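PDB 1YCO: branched-chain phosphotransacylase from Enterococcus faecalis, which probably transfers branched-chain acyl groups between coenzyme A and phosphate. Local coordinates for residues A[4-9]-A[29-34]; A[8-13]-A[38-43]; A[104-109]-A[235-240]; A[13-18]-A[44-49]. All coordinates share one frame; numbering follows the deposited sequence.

Interaction 1. Residues A[4-9]-A[29-34]; sequences VSIAGG and LQFIVF
Val4 and Phe31 are paired on neighbouring parallel strands, 4-7 and 29-34, whose axes approach to 4.9 Å and diverge by 21°. The carbonyls and N-H groups of Val4 and Ile6 are bonded alternately to Gln30, Ile32 and Phe34; Ile32 N to Val4 O measures 2.9 Å. Where the first strand ends, Phe34 O receives Gly8 N at 2.6 Å, and Gly9 N adds a weak bond. Gly8 has a positive phi of 77°, a conformation that glycine adopts without strain.

The tight side is the one bearing Val4, Ile6, Phe31 and Val33. Val4 and Phe31 lie side by side and point the same way, Val4 CB resting 3.7 Å from ring atom CD2 of Phe31. Ile6 has CG1 anti to its carbonyl carbon (chi1 -51°), and the CD1 beyond it reaches both Phe31 CD2 at 3.9 Å and Val33 CG2 at 4.0 Å. Branched and aromatic residues suit this face because helix 12-24 covers it, with Ile14 on Ile6 and Val18 on Phe31.

Helix 54-66 covers the face of Ser5 and Phe34, laying Leu64 on Ile32 and Val57 on Phe34. Ser5 OG comes to 3.3 Å from Phe34 CE1, yet its hydrogen bond goes to Ala61 O of that helix, which settles a buried hydroxyl. The contact is looser where the second strand begins, at Leu29 and Gln30, which are partly exposed, as is Ile32. Strand 2-7, helix 12-24 and strand 29-35 together make a beta-alpha-beta crossover, the basic unit of a parallel alpha/beta sheet.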
loop_
_atom_site.group_PDB
_atom_site.type_symbol
_atom_site.label_atom_id
_atom_site.label_comp_id
_atom_site.label_asym_id
_atom_site.label_seq_id
_atom_site.Cartn_x
_atom_site.Cartn_y
_atom_site.Cartn_z
ATOM N N VAL A 4 -6.697 4.016 -32.342
ATOM C CA VAL A 4 -6.044 3.177 -31.346
ATOM C C VAL A 4 -5.532 1.863 -31.959
ATOM O O VAL A 4 -6.254 1.145 -32.668
ATOM C CB VAL A 4 -6.998 2.831 -30.164
ATOM C CG1 VAL A 4 -6.240 2.061 -29.098
ATOM C CG2 VAL A 4 -7.592 4.098 -29.560
ATOM N N SER A 5 -4.274 1.554 -31.674
ATOM C CA SER A 5 -3.634 0.344 -32.168
ATOM C C SER A 5 -3.645 -0.714 -31.059
ATOM O O SER A 5 -3.194 -0.461 -29.947
ATOM C CB SER A 5 -2.203 0.688 -32.593
ATOM O OG SER A 5 -1.457 -0.448 -32.975
ATOM N N ILE A 6 -4.153 -1.902 -31.361
ATOM C CA ILE A 6 -4.227 -2.955 -30.351
ATOM C C ILE A 6 -3.424 -4.198 -30.711
ATOM O O ILE A 6 -3.684 -4.852 -31.725
ATOM C CB ILE A 6 -5.689 -3.373 -30.107
ATOM C CG1 ILE A 6 -6.534 -2.122 -29.829
ATOM C CG2 ILE A 6 -5.764 -4.376 -28.950
ATOM C CD1 ILE A 6 -7.955 -2.393 -29.430
ATOM N N ALA A 7 -2.457 -4.531 -29.861
ATOM C CA ALA A 7 -1.614 -5.701 -30.074
ATOM C C ALA A 7 -2.275 -6.937 -29.465
ATOM O O ALA A 7 -2.294 -7.110 -28.244
ATOM C CB ALA A 7 -0.234 -5.477 -29.456
ATOM N N GLY A 8 -2.815 -7.788 -30.331
ATOM C CA GLY A 8 -3.482 -8.986 -29.874
ATOM C C GLY A 8 -4.854 -8.629 -29.341
ATOM O O GLY A 8 -5.257 -9.092 -28.274
ATOM N N GLY A 9 -5.578 -7.806 -30.092
ATOM C CA GLY A 9 -6.896 -7.378 -29.657
ATOM C C GLY A 9 -8.079 -8.134 -30.228
ATOM O O GLY A 9 -9.223 -7.810 -29.924
ATOM N N LEU A 29 -13.505 8.170 -32.887
ATOM C CA LEU A 29 -12.633 7.103 -32.413
ATOM C C LEU A 29 -12.536 6.006 -33.464
ATOM O O LEU A 29 -13.491 5.754 -34.197
ATOM C CB LEU A 29 -13.191 6.478 -31.137
ATOM C CG LEU A 29 -12.607 6.839 -29.772
ATOM C CD1 LEU A 29 -13.274 5.960 -28.715
ATOM C CD2 LEU A 29 -11.105 6.625 -29.770
ATOM N N GLN A 30 -11.388 5.344 -33.523
ATOM C CA GLN A 30 -11.173 4.260 -34.472
ATOM C C GLN A 30 -10.242 3.203 -33.877
ATOM O O GLN A 30 -9.293 3.531 -33.162
ATOM C CB GLN A 30 -10.567 4.816 -35.761
ATOM C CG GLN A 30 -10.095 3.756 -36.733
ATOM C CD GLN A 30 -9.659 4.344 -38.062
ATOM O OE1 GLN A 30 -8.686 5.108 -38.141
ATOM N NE2 GLN A 30 -10.385 3.994 -39.118
ATOM N N PHE A 31 -10.509 1.938 -34.185
ATOM C CA PHE A 31 -9.693 0.846 -33.677
ATOM C C PHE A 31 -9.103 -0.024 -34.780
ATOM O O PHE A 31 -9.783 -0.391 -35.740
ATOM C CB PHE A 31 -10.505 -0.036 -32.721
ATOM C CG PHE A 31 -10.932 0.666 -31.458
ATOM C CD1 PHE A 31 -12.180 1.282 -31.368
ATOM C CD2 PHE A 31 -10.078 0.725 -30.358
ATOM C CE1 PHE A 31 -12.571 1.941 -30.201
ATOM C CE2 PHE A 31 -10.462 1.384 -29.190
ATOM C CZ PHE A 31 -11.713 1.993 -29.110
ATOM N N ILE A 32 -7.824 -0.341 -34.632
ATOM C CA ILE A 32 -7.106 -1.172 -35.578
ATOM C C ILE A 32 -6.467 -2.275 -34.746
ATOM O O ILE A 32 -5.526 -2.036 -33.992
ATOM C CB ILE A 32 -6.033 -0.350 -36.312
ATOM C CG1 ILE A 32 -6.708 0.805 -37.042
ATOM C CG2 ILE A 32 -5.270 -1.229 -37.297
ATOM C CD1 ILE A 32 -5.749 1.736 -37.737
ATOM N N VAL A 33 -6.993 -3.484 -34.887
ATOM C CA VAL A 33 -6.517 -4.623 -34.124
ATOM C C VAL A 33 -5.637 -5.589 -34.900
ATOM O O VAL A 33 -5.946 -5.942 -36.037
ATOM C CB VAL A 33 -7.707 -5.433 -33.578
ATOM C CG1 VAL A 33 -7.205 -6.624 -32.768
ATOM C CG2 VAL A 33 -8.601 -4.535 -32.737
ATOM N N PHE A 34 -4.554 -6.031 -34.266
ATOM C CA PHE A 34 -3.631 -6.987 -34.871
ATOM C C PHE A 34 -3.630 -8.231 -33.994
ATOM O O PHE A 34 -3.555 -8.126 -32.772
ATOM C CB PHE A 34 -2.203 -6.431 -34.916
ATOM C CG PHE A 34 -2.098 -5.050 -35.488
ATOM C CD1 PHE A 34 -2.503 -3.947 -34.747
ATOM C CD2 PHE A 34 -1.555 -4.851 -36.753
ATOM C CE1 PHE A 34 -2.367 -2.659 -35.255
ATOM C CE2 PHE A 34 -1.415 -3.567 -37.272
ATOM C CZ PHE A 34 -1.820 -2.467 -36.519
#

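Interaction 2. Residues A[8-13]-A[38-43]; sequences GGSQPE and ENLDTE
Ser10 and Leu40 both direct their side chains across the gap between the loop that leads into helix 12-24 and the irregular segment 38-43. The serine sends its hydroxyl to the backbone: OG is anti to the backbone N (chi1 -172°) and donates to Glu38 O at 2.8 Å. The carbonyl is approached at an angle of 127° with the donor tilted 33° from its plane, while Asn39 CA lies 3.4 Å from the same OG. A small polar residue fits here, since it can reach a main-chain oxygen without pushing the two loops apart.

Leu40 approaches the start of the helix. Its CD1 packs 3.4 Å from Pro12 CD and equally close to Pro12 N, with the leucine chain crossing the proline ring obliquely. Ser10 O and Gln11 CA also lie against this methyl group. Proline suits the first turn of a helix, where no backbone N-H is required, and Gln11 just before it occupies the N-cap position.

Segment 38-43 is braced from within. Asn39 OD1 accepts from Asp41 N at 2.8 Å, forming an Asx turn in which the donor stands above the carbonyl plane, and the same oxygen takes a second hydrogen bond from Trp46 NE1. Tyr48 of strand 47-50 touches Ser10, Glu38 and Asn39, so the contact fits between the start of helix 12-24 and the strand at one outer edge of the parallel sheet.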
loop_
_atom_site.group_PDB
_atom_site.type_symbol
_atom_site.label_atom_id
_atom_site.label_comp_id
_atom_site.label_asym_id
_atom_site.label_seq_id
_atom_site.Cartn_x
_atom_site.Cartn_y
_atom_site.Cartn_z
ATOM N N GLY A 8 -2.815 -7.788 -30.331
ATOM C CA GLY A 8 -3.482 -8.986 -29.874
ATOM C C GLY A 8 -4.854 -8.629 -29.341
ATOM O O GLY A 8 -5.257 -9.092 -28.274
ATOM N N GLY A 9 -5.578 -7.806 -30.092
ATOM C CA GLY A 9 -6.896 -7.378 -29.657
ATOM C C GLY A 9 -8.079 -8.134 -30.228
ATOM O O GLY A 9 -9.223 -7.810 -29.924
ATOM N N SER A 10 -7.826 -9.136 -31.060
ATOM C CA SER A 10 -8.938 -9.883 -31.626
ATOM C C SER A 10 -9.441 -10.909 -30.614
ATOM O O SER A 10 -9.355 -12.114 -30.841
ATOM C CB SER A 10 -8.514 -10.576 -32.913
ATOM O OG SER A 10 -9.645 -11.141 -33.548
ATOM N N GLN A 11 -9.983 -10.412 -29.504
ATOM C CA GLN A 11 -10.483 -11.264 -28.432
ATOM C C GLN A 11 -11.853 -10.801 -27.938
ATOM O O GLN A 11 -12.128 -9.602 -27.882
ATOM C CB GLN A 11 -9.491 -11.237 -27.273
ATOM C CG GLN A 11 -8.045 -11.398 -27.712
ATOM C CD GLN A 11 -7.721 -12.807 -28.180
ATOM O OE1 GLN A 11 -6.602 -13.088 -28.610
ATOM N NE2 GLN A 11 -8.698 -13.700 -28.097
ATOM N N PRO A 12 -12.729 -11.747 -27.553
ATOM C CA PRO A 12 -14.058 -11.341 -27.077
ATOM C C PRO A 12 -13.988 -10.368 -25.898
ATOM O O PRO A 12 -14.912 -9.582 -25.670
ATOM C CB PRO A 12 -14.724 -12.675 -26.728
ATOM C CG PRO A 12 -13.575 -13.524 -26.295
ATOM C CD PRO A 12 -12.500 -13.186 -27.319
ATOM N N GLU A 13 -12.878 -10.417 -25.166
ATOM C CA GLU A 13 -12.667 -9.523 -24.029
ATOM C C GLU A 13 -12.376 -8.111 -24.566
ATOM O O GLU A 13 -12.906 -7.120 -24.058
ATOM C CB GLU A 13 -11.486 -9.998 -23.183
ATOM C CG GLU A 13 -11.509 -11.481 -22.818
ATOM C CD GLU A 13 -10.831 -12.359 -23.855
ATOM O OE1 GLU A 13 -9.734 -11.978 -24.326
ATOM O OE2 GLU A 13 -11.382 -13.438 -24.183
ATOM N N GLU A 38 -8.007 -15.637 -35.151
ATOM C CA GLU A 38 -8.955 -15.230 -36.188
ATOM C C GLU A 38 -9.778 -14.024 -35.738
ATOM O O GLU A 38 -9.818 -13.694 -34.556
ATOM C CB GLU A 38 -9.890 -16.390 -36.563
ATOM C CG GLU A 38 -10.880 -16.050 -37.693
ATOM C CD GLU A 38 -10.184 -15.695 -39.014
ATOM O OE1 GLU A 38 -10.139 -16.563 -39.918
ATOM O OE2 GLU A 38 -9.677 -14.555 -39.140
ATOM N N ASN A 39 -10.426 -13.370 -36.695
ATOM C CA ASN A 39 -11.234 -12.198 -36.417
ATOM C C ASN A 39 -12.578 -12.541 -35.777
ATOM O O ASN A 39 -13.221 -13.527 -36.140
ATOM C CB ASN A 39 -11.448 -11.413 -37.708
ATOM C CG ASN A 39 -12.217 -10.140 -37.492
ATOM O OD1 ASN A 39 -12.226 -9.582 -36.398
ATOM N ND2 ASN A 39 -12.866 -9.659 -38.548
ATOM N N LEU A 40 -12.996 -11.721 -34.814
ATOM C CA LEU A 40 -14.265 -11.927 -34.110
ATOM C C LEU A 40 -15.224 -10.777 -34.405
ATOM O O LEU A 40 -16.341 -10.710 -33.884
ATOM C CB LEU A 40 -14.007 -12.029 -32.604
ATOM C CG LEU A 40 -13.002 -13.114 -32.190
ATOM C CD1 LEU A 40 -12.705 -13.009 -30.703
ATOM C CD2 LEU A 40 -13.564 -14.494 -32.532
ATOM N N ASP A 41 -14.766 -9.869 -35.255
ATOM C CA ASP A 41 -15.553 -8.715 -35.651
ATOM C C ASP A 41 -16.564 -9.086 -36.736
ATOM O O ASP A 41 -16.196 -9.578 -37.813
ATOM C CB ASP A 41 -14.610 -7.616 -36.148
ATOM C CG ASP A 41 -15.342 -6.433 -36.733
ATOM O OD1 ASP A 41 -16.178 -5.839 -36.018
ATOM O OD2 ASP A 41 -15.079 -6.099 -37.914
ATOM N N THR A 42 -17.840 -8.851 -36.432
ATOM C CA THR A 42 -18.965 -9.128 -37.335
ATOM C C THR A 42 -19.683 -7.824 -37.685
ATOM O O THR A 42 -20.181 -7.659 -38.799
ATOM C CB THR A 42 -20.002 -10.077 -36.678
ATOM O OG1 THR A 42 -19.452 -11.400 -36.566
ATOM C CG2 THR A 42 -21.283 -10.120 -37.504
ATOM N N GLU A 43 -19.743 -6.908 -36.719
ATOM C CA GLU A 43 -20.402 -5.620 -36.916
ATOM C C GLU A 43 -19.442 -4.626 -37.569
ATOM O O GLU A 43 -19.691 -3.419 -37.576
ATOM C CB GLU A 43 -20.882 -5.047 -35.577
ATOM C CG GLU A 43 -21.884 -3.898 -35.712
ATOM C CD GLU A 43 -23.205 -4.357 -36.302
ATOM O OE1 GLU A 43 -24.055 -3.494 -36.633
ATOM O OE2 GLU A 43 -23.395 -5.591 -36.429
#

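Interaction 3. Residues A[104-109]-A[235-240]; sequences AMVELP and GHAKVG
Met105 and Gly240, like Glu107 and Lys238, form hydrogen-bonded pairs between antiparallel strands whose axes come within 4.7 Å and run at 169° to each other. Each pair is joined by two N-H...O bonds, among them Met105 N to Gly240 O at 2.7 Å and Lys238 N to Glu107 O at 2.9 Å. Val106 and Val239 form the non-hydrogen-bonded pair between them.

The valines belong to the apolar face. Val106 CG1 meets Ala237 CB at 3.9 Å and Val239 CG2 at 4.2 Å, while Val239 CG1 reaches Ala104 CB. Small and branched side chains suit this face because helix 221-234 lies over it, bringing Tyr228 to Ala104 and Val239 and Leu231 to Val106. On the other face Glu107 and Lys238 extend obliquely across each other. Glu107 OE1 is 3.6 Å from Lys238 CE and makes a long salt bridge, 3.7 Å, to NZ. Glu107 is partly exposed and Lys238 exposed, which suits charged residues; helix 259-274 lies near, with His264 against Lys238.

Beyond the paired strands, Leu108 CD2 packs on Ala237 CB, and this leucine also touches Phe234 of the second subunit. Pro109 CG rests 3.4 Å from Gly235 O. His236, with positive phi, is the first residue to leave helical geometry after helix 221-234. Strand 101-107 is the one reversed strand, set between 113-117 and the outermost strand 238-244, in a mixed alpha/beta sheet.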
loop_
_atom_site.group_PDB
_atom_site.type_symbol
_atom_site.label_atom_id
_atom_site.label_comp_id
_atom_site.label_asym_id
_atom_site.label_seq_id
_atom_site.Cartn_x
_atom_site.Cartn_y
_atom_site.Cartn_z
ATOM N N ALA A 104 -0.918 6.517 -12.954
ATOM C CA ALA A 104 -2.309 6.137 -12.832
ATOM C C ALA A 104 -3.142 7.313 -12.351
ATOM O O ALA A 104 -2.660 8.180 -11.609
ATOM C CB ALA A 104 -2.457 4.970 -11.847
ATOM N N MET A 105 -4.398 7.344 -12.788
ATOM C CA MET A 105 -5.322 8.382 -12.346
ATOM C C MET A 105 -6.306 7.688 -11.413
ATOM O O MET A 105 -6.889 6.663 -11.762
ATOM C CB MET A 105 -6.072 9.023 -13.523
ATOM C CG MET A 105 -7.153 10.001 -13.044
ATOM S SD MET A 105 -7.284 11.540 -13.964
ATOM C CE MET A 105 -8.702 11.207 -15.020
ATOM N N VAL A 106 -6.469 8.251 -10.225
ATOM C CA VAL A 106 -7.359 7.697 -9.206
ATOM C C VAL A 106 -8.530 8.629 -8.857
ATOM O O VAL A 106 -8.334 9.807 -8.572
ATOM C CB VAL A 106 -6.587 7.412 -7.896
ATOM C CG1 VAL A 106 -7.460 6.638 -6.928
ATOM C CG2 VAL A 106 -5.304 6.649 -8.196
ATOM N N GLU A 107 -9.743 8.087 -8.872
ATOM C CA GLU A 107 -10.925 8.865 -8.534
ATOM C C GLU A 107 -11.639 8.221 -7.347
ATOM O O GLU A 107 -12.133 7.093 -7.441
ATOM C CB GLU A 107 -11.868 8.945 -9.733
ATOM C CG GLU A 107 -11.323 9.777 -10.892
ATOM C CD GLU A 107 -12.287 9.873 -12.076
ATOM O OE1 GLU A 107 -13.466 10.240 -11.854
ATOM O OE2 GLU A 107 -11.858 9.591 -13.221
ATOM N N LEU A 108 -11.681 8.940 -6.229
ATOM C CA LEU A 108 -12.330 8.447 -5.022
ATOM C C LEU A 108 -13.834 8.725 -5.016
ATOM O O LEU A 108 -14.311 9.611 -5.727
ATOM C CB LEU A 108 -11.671 9.059 -3.795
ATOM C CG LEU A 108 -10.221 8.608 -3.612
ATOM C CD1 LEU A 108 -9.615 9.369 -2.443
ATOM C CD2 LEU A 108 -10.162 7.105 -3.376
ATOM N N PRO A 109 -14.595 7.958 -4.210
ATOM C CA PRO A 109 -16.054 8.040 -4.048
ATOM C C PRO A 109 -16.690 9.427 -4.170
ATOM O O PRO A 109 -17.502 9.664 -5.073
ATOM C CB PRO A 109 -16.271 7.417 -2.679
ATOM C CG PRO A 109 -15.297 6.303 -2.711
ATOM C CD PRO A 109 -14.046 6.956 -3.279
ATOM N N GLY A 235 -11.390 0.611 -1.485
ATOM C CA GLY A 235 -11.696 2.029 -1.500
ATOM C C GLY A 235 -12.784 2.476 -2.465
ATOM O O GLY A 235 -13.208 3.625 -2.395
ATOM N N HIS A 236 -13.243 1.589 -3.348
ATOM C CA HIS A 236 -14.283 1.912 -4.348
ATOM C C HIS A 236 -13.783 2.978 -5.303
ATOM O O HIS A 236 -14.563 3.737 -5.862
ATOM C CB HIS A 236 -15.570 2.427 -3.683
ATOM C CG HIS A 236 -16.244 1.411 -2.819
ATOM N ND1 HIS A 236 -16.914 0.326 -3.338
ATOM C CD2 HIS A 236 -16.279 1.270 -1.474
ATOM C CE1 HIS A 236 -17.327 -0.448 -2.348
ATOM N NE2 HIS A 236 -16.952 0.103 -1.207
ATOM N N ALA A 237 -12.474 3.035 -5.482
ATOM C CA ALA A 237 -11.890 4.026 -6.356
ATOM C C ALA A 237 -11.839 3.558 -7.799
ATOM O O ALA A 237 -11.710 2.359 -8.076
ATOM C CB ALA A 237 -10.490 4.370 -5.869
ATOM N N LYS A 238 -11.957 4.515 -8.712
ATOM C CA LYS A 238 -11.858 4.228 -10.140
ATOM C C LYS A 238 -10.400 4.533 -10.474
ATOM O O LYS A 238 -9.875 5.581 -10.093
ATOM C CB LYS A 238 -12.815 5.122 -10.942
ATOM C CG LYS A 238 -14.287 4.865 -10.623
ATOM C CD LYS A 238 -15.235 5.522 -11.621
ATOM C CE LYS A 238 -15.076 7.038 -11.653
ATOM N NZ LYS A 238 -15.989 7.661 -12.648
ATOM N N VAL A 239 -9.744 3.610 -11.162
ATOM C CA VAL A 239 -8.341 3.784 -11.497
ATOM C C VAL A 239 -8.041 3.454 -12.949
ATOM O O VAL A 239 -8.574 2.492 -13.493
ATOM C CB VAL A 239 -7.449 2.892 -10.610
ATOM C CG1 VAL A 239 -5.994 3.193 -10.884
ATOM C CG2 VAL A 239 -7.766 3.132 -9.140
ATOM N N GLY A 240 -7.196 4.274 -13.562
ATOM C CA GLY A 240 -6.788 4.073 -14.939
ATOM C C GLY A 240 -5.291 4.310 -15.029
ATOM O O GLY A 240 -4.750 5.202 -14.368
#

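Interaction 4. Residues A[13-18]-A[44-49]; sequences EILQLV and NLWKYV
Packing of a helix on the face of a parallel alpha/beta sheet, near its outermost strand 47-50, is represented here by helix 12-24 and the chain entering that strand, with the indole of Trp46 at its centre. Leu15 CD1 lies over one face of the six-membered ring, 4.0 Å from its centroid and offset toward the rim: a CH-pi contact whose closest ring atom is CH2 at 3.6 Å. Val18 comes instead to the ring edge, near its plane, with CG2 3.6 Å from CE3. Ile14 CG2 adds an oblique touch at CZ3.

Trp46 CG sits between its backbone N and carbonyl carbon (chi1 59°), and from there the indole extends to the helix. A broad apolar ring can meet Ile14, Leu15 and, one turn on, Val18. Leu45 extends the patch, its CD1 meeting Leu15 CD1 at 3.7 Å, with the two leucine chains at about a right angle.

Trp46 also packs on Phe31 and Val33 of strand 29-35. The indole is thereby held between helix 12-24 and the neighbouring strand, while the helix presents Leu17 to Lys262 and Phe263 of helix 259-274.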
loop_
_atom_site.group_PDB
_atom_site.type_symbol
_atom_site.label_atom_id
_atom_site.label_comp_id
_atom_site.label_asym_id
_atom_site.label_seq_id
_atom_site.Cartn_x
_atom_site.Cartn_y
_atom_site.Cartn_z
ATOM N N GLU A 13 -12.878 -10.417 -25.166
ATOM C CA GLU A 13 -12.667 -9.523 -24.029
ATOM C C GLU A 13 -12.376 -8.111 -24.566
ATOM O O GLU A 13 -12.906 -7.120 -24.058
ATOM C CB GLU A 13 -11.486 -9.998 -23.183
ATOM C CG GLU A 13 -11.509 -11.481 -22.818
ATOM C CD GLU A 13 -10.831 -12.359 -23.855
ATOM O OE1 GLU A 13 -9.734 -11.978 -24.326
ATOM O OE2 GLU A 13 -11.382 -13.438 -24.183
ATOM N N ILE A 14 -11.535 -8.027 -25.596
ATOM C CA ILE A 14 -11.208 -6.743 -26.191
ATOM C C ILE A 14 -12.434 -6.211 -26.932
ATOM O O ILE A 14 -12.705 -5.010 -26.924
ATOM C CB ILE A 14 -9.991 -6.857 -27.168
ATOM C CG1 ILE A 14 -8.732 -7.262 -26.400
ATOM C CG2 ILE A 14 -9.761 -5.543 -27.892
ATOM C CD1 ILE A 14 -8.318 -6.291 -25.277
ATOM N N LEU A 15 -13.193 -7.109 -27.550
ATOM C CA LEU A 15 -14.394 -6.713 -28.289
ATOM C C LEU A 15 -15.383 -5.972 -27.388
ATOM O O LEU A 15 -15.989 -4.979 -27.796
ATOM C CB LEU A 15 -15.075 -7.946 -28.881
ATOM C CG LEU A 15 -16.138 -7.644 -29.932
ATOM C CD1 LEU A 15 -15.489 -7.036 -31.166
ATOM C CD2 LEU A 15 -16.854 -8.928 -30.295
ATOM N N GLN A 16 -15.542 -6.465 -26.165
ATOM C CA GLN A 16 -16.447 -5.848 -25.204
ATOM C C GLN A 16 -15.998 -4.407 -24.907
ATOM O O GLN A 16 -16.831 -3.521 -24.694
ATOM C CB GLN A 16 -16.470 -6.678 -23.914
ATOM C CG GLN A 16 -17.847 -6.840 -23.284
ATOM C CD GLN A 16 -17.784 -7.419 -21.872
ATOM O OE1 GLN A 16 -17.138 -8.445 -21.639
ATOM N NE2 GLN A 16 -18.458 -6.761 -20.924
ATOM N N LEU A 17 -14.682 -4.184 -24.907
ATOM C CA LEU A 17 -14.090 -2.855 -24.650
ATOM C C LEU A 17 -14.368 -1.890 -25.794
ATOM O O LEU A 17 -14.814 -0.758 -25.584
ATOM C CB LEU A 17 -12.568 -2.962 -24.475
ATOM C CG LEU A 17 -11.786 -1.647 -24.349
ATOM C CD1 LEU A 17 -12.312 -0.851 -23.159
ATOM C CD2 LEU A 17 -10.288 -1.933 -24.172
ATOM N N VAL A 18 -14.077 -2.352 -27.004
ATOM C CA VAL A 18 -14.289 -1.551 -28.197
ATOM C C VAL A 18 -15.752 -1.118 -28.272
ATOM O O VAL A 18 -16.055 0.074 -28.401
ATOM C CB VAL A 18 -13.901 -2.345 -29.458
ATOM C CG1 VAL A 18 -14.196 -1.524 -30.702
ATOM C CG2 VAL A 18 -12.423 -2.705 -29.397
ATOM N N ASN A 44 -18.342 -5.136 -38.110
ATOM C CA ASN A 44 -17.346 -4.288 -38.755
ATOM C C ASN A 44 -16.820 -3.150 -37.862
ATOM O O ASN A 44 -16.380 -2.113 -38.368
ATOM C CB ASN A 44 -17.913 -3.693 -40.044
ATOM C CG ASN A 44 -17.117 -4.103 -41.267
ATOM O OD1 ASN A 44 -15.879 -4.081 -41.248
ATOM N ND2 ASN A 44 -17.819 -4.467 -42.346
ATOM N N LEU A 45 -16.867 -3.347 -36.545
ATOM C CA LEU A 45 -16.389 -2.345 -35.591
ATOM C C LEU A 45 -14.960 -1.890 -35.944
ATOM O O LEU A 45 -14.766 -0.898 -36.649
ATOM C CB LEU A 45 -16.408 -2.917 -34.166
ATOM C CG LEU A 45 -17.745 -3.452 -33.639
ATOM C CD1 LEU A 45 -17.504 -4.161 -32.317
ATOM C CD2 LEU A 45 -18.750 -2.321 -33.469
ATOM N N TRP A 46 -13.965 -2.625 -35.452
ATOM C CA TRP A 46 -12.565 -2.298 -35.724
ATOM C C TRP A 46 -12.122 -2.738 -37.117
ATOM O O TRP A 46 -12.917 -3.251 -37.899
ATOM C CB TRP A 46 -11.642 -2.969 -34.694
ATOM C CG TRP A 46 -11.725 -4.481 -34.639
ATOM C CD1 TRP A 46 -11.725 -5.348 -35.695
ATOM C CD2 TRP A 46 -11.786 -5.293 -33.457
ATOM N NE1 TRP A 46 -11.785 -6.648 -35.246
ATOM C CE2 TRP A 46 -11.823 -6.643 -33.880
ATOM C CE3 TRP A 46 -11.813 -5.010 -32.084
ATOM C CZ2 TRP A 46 -11.887 -7.709 -32.976
ATOM C CZ3 TRP A 46 -11.876 -6.071 -31.183
ATOM C CH2 TRP A 46 -11.913 -7.406 -31.636
ATOM N N LYS A 47 -10.838 -2.528 -37.399
ATOM C CA LYS A 47 -10.201 -2.916 -38.653
ATOM C C LYS A 47 -9.241 -4.072 -38.345
ATOM O O LYS A 47 -8.086 -3.844 -37.975
ATOM C CB LYS A 47 -9.405 -1.745 -39.233
ATOM C CG LYS A 47 -10.250 -0.647 -39.893
ATOM C CD LYS A 47 -10.567 -0.930 -41.379
ATOM C CE LYS A 47 -11.415 -2.196 -41.580
ATOM N NZ LYS A 47 -12.807 -2.097 -41.023
ATOM N N TYR A 48 -9.724 -5.305 -38.491
ATOM C CA TYR A 48 -8.926 -6.506 -38.225
ATOM C C TYR A 48 -7.724 -6.659 -39.161
ATOM O O TYR A 48 -7.803 -6.331 -40.341
ATOM C CB TYR A 48 -9.809 -7.756 -38.348
ATOM C CG TYR A 48 -9.065 -9.064 -38.156
ATOM C CD1 TYR A 48 -8.656 -9.481 -36.885
ATOM C CD2 TYR A 48 -8.752 -9.876 -39.245
ATOM C CE1 TYR A 48 -7.953 -10.677 -36.707
ATOM C CE2 TYR A 48 -8.050 -11.069 -39.078
ATOM C CZ TYR A 48 -7.654 -11.465 -37.812
ATOM O OH TYR A 48 -6.953 -12.636 -37.658
ATOM N N VAL A 49 -6.610 -7.148 -38.626
ATOM C CA VAL A 49 -5.405 -7.382 -39.422
ATOM C C VAL A 49 -4.660 -8.615 -38.883
ATOM O O VAL A 49 -4.081 -8.572 -37.794
ATOM C CB VAL A 49 -4.429 -6.177 -39.392
ATOM C CG1 VAL A 49 -3.221 -6.475 -40.267
ATOM C CG2 VAL A 49 -5.121 -4.912 -39.875
#

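Interactions 1, 2 and 4 form one continuous cluster. The centre of interaction 2 lies about 5 Å from that of interaction 4 and about 10 Å from that of interaction 1, while interactions 1 and 4 are about 7 Å apart between centres. Interaction 1 pairs the first two strands, interaction 2 joins the loop leading into the helix between them to segment 38-43, and interaction 4 packs that helix against the approach to strand 47-50, next in the same sheet. Phe31 O and Lys47 N, 2.9 Å apart, probably hydrogen-bond across the two strands. Interaction 3 belongs to the mixed sheet, its centre about 25 Å from that of interaction 1, and its Leu108 packs on Phe234 of the second subunit.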